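Plantazolicin methyltransferase BamL (Bacillus amyloliquefaciens subsp. plantarum, PDB 5DLY) is a plantazolicin methyltransferase that probably transfers methyl groups from S-adenosylmethionine to a nitrogen of the desmethyl form of the antibiotic. Local coordinates at residues A[145-148]-A[149-152]; A[235-238]-A[239-243]. All coordinates share one frame; numbering follows the deposited sequence.

Interaction 1. Residues A[145-148]-A[149-152]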
loop_
_atom_site.group_PDB
_atom_site.type_symbol
_atom_site.label_atom_id
_atom_site.label_comp_id
_atom_site.label_asym_id
_atom_site.label_seq_id
_atom_site.Cartn_x
_atom_site.Cartn_y
_atom_site.Cartn_z
ATOM N N THR A 145 -11.837 9.336 4.613
ATOM C CA THR A 145 -12.336 8.457 5.665
ATOM C C THR A 145 -11.210 7.908 6.548
ATOM O O THR A 145 -11.313 7.925 7.780
ATOM C CB THR A 145 -13.156 7.317 5.044
ATOM O OG1 THR A 145 -14.344 7.875 4.475
ATOM C CG2 THR A 145 -13.536 6.276 6.094
ATOM N N LEU A 146 -10.135 7.434 5.922
ATOM C CA LEU A 146 -9.009 6.896 6.677
ATOM C C LEU A 146 -8.332 7.929 7.576
ATOM O O LEU A 146 -7.888 7.610 8.675
ATOM C CB LEU A 146 -8.005 6.221 5.740
ATOM C CG LEU A 146 -8.540 4.966 5.029
ATOM C CD1 LEU A 146 -7.562 4.495 3.966
ATOM C CD2 LEU A 146 -8.855 3.830 5.999
ATOM N N ILE A 147 -8.290 9.178 7.127
ATOM C CA ILE A 147 -7.741 10.243 7.963
ATOM C C ILE A 147 -8.515 10.384 9.288
ATOM O O ILE A 147 -7.908 10.647 10.331
ATOM C CB ILE A 147 -7.622 11.556 7.172
ATOM C CG1 ILE A 147 -6.507 11.395 6.133
ATOM C CG2 ILE A 147 -7.269 12.723 8.082
ATOM C CD1 ILE A 147 -6.391 12.520 5.127
ATOM N N HIS A 148 -9.832 10.160 9.263
ATOM C CA HIS A 148 -10.637 10.176 10.504
ATOM C C HIS A 148 -10.218 9.125 11.522
ATOM O O HIS A 148 -10.470 9.290 12.722
ATOM C CB HIS A 148 -12.128 9.959 10.232
ATOM C CG HIS A 148 -12.709 10.889 9.220
ATOM N ND1 HIS A 148 -12.473 12.246 9.231
ATOM C CD2 HIS A 148 -13.543 10.659 8.180
ATOM C CE1 HIS A 148 -13.123 12.811 8.230
ATOM N NE2 HIS A 148 -13.771 11.869 7.570
ATOM N N LEU A 149 -9.628 8.034 11.031
ATOM C CA LEU A 149 -9.219 6.908 11.873
ATOM C C LEU A 149 -7.780 7.012 12.378
ATOM O O LEU A 149 -7.343 6.165 13.145
ATOM C CB LEU A 149 -9.426 5.576 11.132
ATOM C CG LEU A 149 -10.860 5.059 11.034
ATOM C CD1 LEU A 149 -10.907 3.827 10.143
ATOM C CD2 LEU A 149 -11.410 4.736 12.419
ATOM N N LEU A 150 -7.055 8.039 11.961
ATOM C CA LEU A 150 -5.661 8.204 12.404
ATOM C C LEU A 150 -5.571 8.609 13.871
ATOM O O LEU A 150 -6.296 9.502 14.325
ATOM C CB LEU A 150 -4.928 9.222 11.533
ATOM C CG LEU A 150 -4.579 8.793 10.109
ATOM C CD1 LEU A 150 -4.045 10.008 9.355
ATOM C CD2 LEU A 150 -3.595 7.626 10.068
ATOM N N SER A 151 -4.694 7.933 14.607
ATOM C CA SER A 151 -4.399 8.294 15.993
ATOM C C SER A 151 -3.606 9.598 16.038
ATOM O O SER A 151 -3.186 10.133 14.995
ATOM C CB SER A 151 -3.625 7.166 16.685
ATOM O OG SER A 151 -2.261 7.176 16.290
ATOM N N ASP A 152 -3.380 10.109 17.245
ATOM C CA ASP A 152 -2.616 11.344 17.408
ATOM C C ASP A 152 -1.156 11.223 16.946
ATOM O O ASP A 152 -0.531 12.227 16.641
ATOM C CB ASP A 152 -2.673 11.826 18.864
ATOM C CG ASP A 152 -4.071 12.247 19.291
ATOM O OD1 ASP A 152 -4.923 12.483 18.412
ATOM O OD2 ASP A 152 -4.320 12.360 20.513
HETATM O O HOH W 1 -8.004 11.395 13.393
#
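L150 lays its side chain back along I147, three residues earlier, with CD1 4.0 Å from I147 CA. The same methyl passes 4.3 Å from I147 CG1, so the branched end of L150 meets the inner part of the isoleucine. With chi1 at -72° the leucine CG stands anti to its own carbonyl carbon and beside its N, which brings it over the peptide oxygens of the preceding turn: L150 CG is 3.8 Å from I147 O. L149 goes a different way. Its CB reaches L146 O at 3.5 Å, while its side chain packs on I116.

L149 N donates to L146 O at 3.0 Å, and L150 N donates to I147 O at 3.2 Å. Both bonds span i to i+3, and the second is the straighter, 161° at the hydrogen. A water lies within hydrogen-bonding distance of two carbonyls, 3.2 Å from I147 O and 2.7 Å from L150 O, and so bridges them.

This is the corner where helix 139-148 gives way to the short strand 150-151 ahead of strand 154-160, on the return of a Rossmann-like beta-alpha-beta crossover from strand 124-130. L146, I147 and L150 all touch I156 of the returning strand, and L146 and L150 also touch I127. Chemically, then, the corner is oily toward the sheet, while the last-turn carbonyls of L146 and I147 are taken up by the N-H groups of L149 and L150, with the water near I147 O and L150 O.

Interaction 2. Residues A[235-238]-A[239-243]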
loop_
_atom_site.group_PDB
_atom_site.type_symbol
_atom_site.label_atom_id
_atom_site.label_comp_id
_atom_site.label_asym_id
_atom_site.label_seq_id
_atom_site.Cartn_x
_atom_site.Cartn_y
_atom_site.Cartn_z
ATOM N N ARG A 235 17.901 -1.752 11.828
ATOM C CA ARG A 235 18.419 -3.074 11.473
ATOM C C ARG A 235 17.380 -4.005 10.846
ATOM O O ARG A 235 17.728 -4.856 10.031
ATOM C CB ARG A 235 19.066 -3.748 12.685
ATOM C CG ARG A 235 20.450 -3.217 13.024
ATOM C CD ARG A 235 21.051 -3.970 14.204
ATOM N NE ARG A 235 20.468 -3.541 15.476
ATOM C CZ ARG A 235 21.114 -2.854 16.417
ATOM N NH1 ARG A 235 22.391 -2.521 16.257
ATOM N NH2 ARG A 235 20.484 -2.512 17.533
ATOM N N ASN A 236 16.113 -3.839 11.223
ATOM C CA ASN A 236 15.046 -4.661 10.659
ATOM C C ASN A 236 14.828 -4.356 9.180
ATOM O O ASN A 236 14.585 -5.264 8.385
ATOM C CB ASN A 236 13.738 -4.497 11.443
ATOM C CG ASN A 236 13.863 -4.928 12.893
ATOM O OD1 ASN A 236 13.585 -4.150 13.807
ATOM N ND2 ASN A 236 14.262 -6.173 13.110
ATOM N N LEU A 237 14.920 -3.076 8.821
ATOM C CA LEU A 237 14.815 -2.653 7.427
ATOM C C LEU A 237 16.029 -3.128 6.631
ATOM O O LEU A 237 15.894 -3.595 5.501
ATOM C CB LEU A 237 14.648 -1.131 7.328
ATOM C CG LEU A 237 14.619 -0.504 5.927
ATOM C CD1 LEU A 237 13.541 -1.138 5.050
ATOM C CD2 LEU A 237 14.419 1.003 6.000
ATOM N N GLN A 238 17.205 -3.012 7.232
ATOM C CA GLN A 238 18.428 -3.553 6.636
ATOM C C GLN A 238 18.290 -5.046 6.336
ATOM O O GLN A 238 18.604 -5.488 5.229
ATOM C CB GLN A 238 19.624 -3.338 7.560
ATOM C CG GLN A 238 20.022 -1.890 7.766
ATOM C CD GLN A 238 21.090 -1.741 8.835
ATOM O OE1 GLN A 238 21.598 -2.732 9.369
ATOM N NE2 GLN A 238 21.427 -0.506 9.158
ATOM N N ASP A 239 17.819 -5.814 7.320
ATOM C CA ASP A 239 17.644 -7.262 7.174
ATOM C C ASP A 239 16.689 -7.624 6.030
ATOM O O ASP A 239 16.939 -8.577 5.291
ATOM C CB ASP A 239 17.170 -7.891 8.492
ATOM C CG ASP A 239 18.263 -7.930 9.559
ATOM O OD1 ASP A 239 19.453 -7.704 9.234
ATOM O OD2 ASP A 239 17.924 -8.188 10.737
ATOM N N ALA A 240 15.608 -6.855 5.884
ATOM C CA ALA A 240 14.630 -7.073 4.816
ATOM C C ALA A 240 15.240 -6.822 3.440
ATOM O O ALA A 240 14.891 -7.494 2.464
ATOM C CB ALA A 240 13.402 -6.194 5.018
ATOM N N LEU A 241 16.159 -5.864 3.372
ATOM C CA LEU A 241 16.802 -5.517 2.105
ATOM C C LEU A 241 17.872 -6.548 1.732
ATOM O O LEU A 241 18.208 -6.718 0.555
ATOM C CB LEU A 241 17.387 -4.097 2.165
ATOM C CG LEU A 241 16.377 -2.940 2.121
ATOM C CD1 LEU A 241 16.916 -1.687 2.793
ATOM C CD2 LEU A 241 15.935 -2.629 0.696
ATOM N N ARG A 242 18.374 -7.251 2.741
ATOM C CA ARG A 242 19.381 -8.285 2.552
ATOM C C ARG A 242 18.680 -9.592 2.192
ATOM O O ARG A 242 18.553 -10.498 3.021
ATOM C CB ARG A 242 20.205 -8.451 3.831
ATOM C CG ARG A 242 21.615 -8.979 3.617
ATOM C CD ARG A 242 21.939 -10.153 4.533
ATOM N NE ARG A 242 21.829 -9.831 5.957
ATOM C CZ ARG A 242 20.798 -10.155 6.734
ATOM N NH1 ARG A 242 19.754 -10.815 6.240
ATOM N NH2 ARG A 242 20.808 -9.812 8.015
ATOM N N THR A 243 18.208 -9.676 0.955
ATOM C CA THR A 243 17.470 -10.847 0.492
ATOM C C THR A 243 18.271 -11.647 -0.543
ATOM O O THR A 243 19.473 -11.412 -0.717
ATOM C CB THR A 243 16.063 -10.461 -0.028
ATOM O OG1 THR A 243 15.307 -11.646 -0.310
ATOM C CG2 THR A 243 16.144 -9.582 -1.288
#
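Q238 O is approached by two N-H groups: L241 N and R242 N each make a weak bond to it, 3.1 Å in both cases, though L241 N gives its better bond to L237 O. This sharing belongs to the last turn of helix 235-241, where R242 leaves helical angles and becomes the centre of an inverse gamma turn. Upstream the pattern is regular: D239 N donates to R235 O at 2.9 Å.

That carbonyl also lies close to the carboxylate of D239, with D239 OD1 and OD2 each 3.4 Å from R235 O. Two acceptors come near each other there without a bond, and the likely compensation is R242, whose NH2 makes a salt bridge to D239 OD1 at 2.8 Å. The arginine bends at chi2 (-130°) and chi3 (-59°) to double back over the turn. Q238 stretches out instead and sends NE2 to M232 O in the preceding helix.

On the inward side L237 and L241 cross obliquely, L237 CG and L241 CD1 being 4.1 Å apart. L241 CD1 also rests on the peptide, 3.5 Å from L237 O. Both leucines pack on M232, and they touch helix 23-56 through T47 and I43. The short helix is thus amphipathic: leucines fasten it to its neighbours, while an i to i+3 ion pair probably steadies its exposed C-terminal turn.

Interactions 1 and 2 are separate ends of helices in one chain, following each other in sequence, with centres 29 Å apart and nearest atoms about 20 Å apart. Interaction 1 belongs to the Rossmann-like core: the L146 side chain comes within about 6 Å of that of A113, which binds S-adenosyl-L-homocysteine, and lies about 9 Å from the bound molecule itself, which puts it probably one layer behind that pocket, not in its lining. Residues 235-243 lie away from the annotated sites, on a helix packed against helix 23-56. Leucines turned to the protein interior feature in both, but one is a buried corner beside the sheet, the other a surface contact.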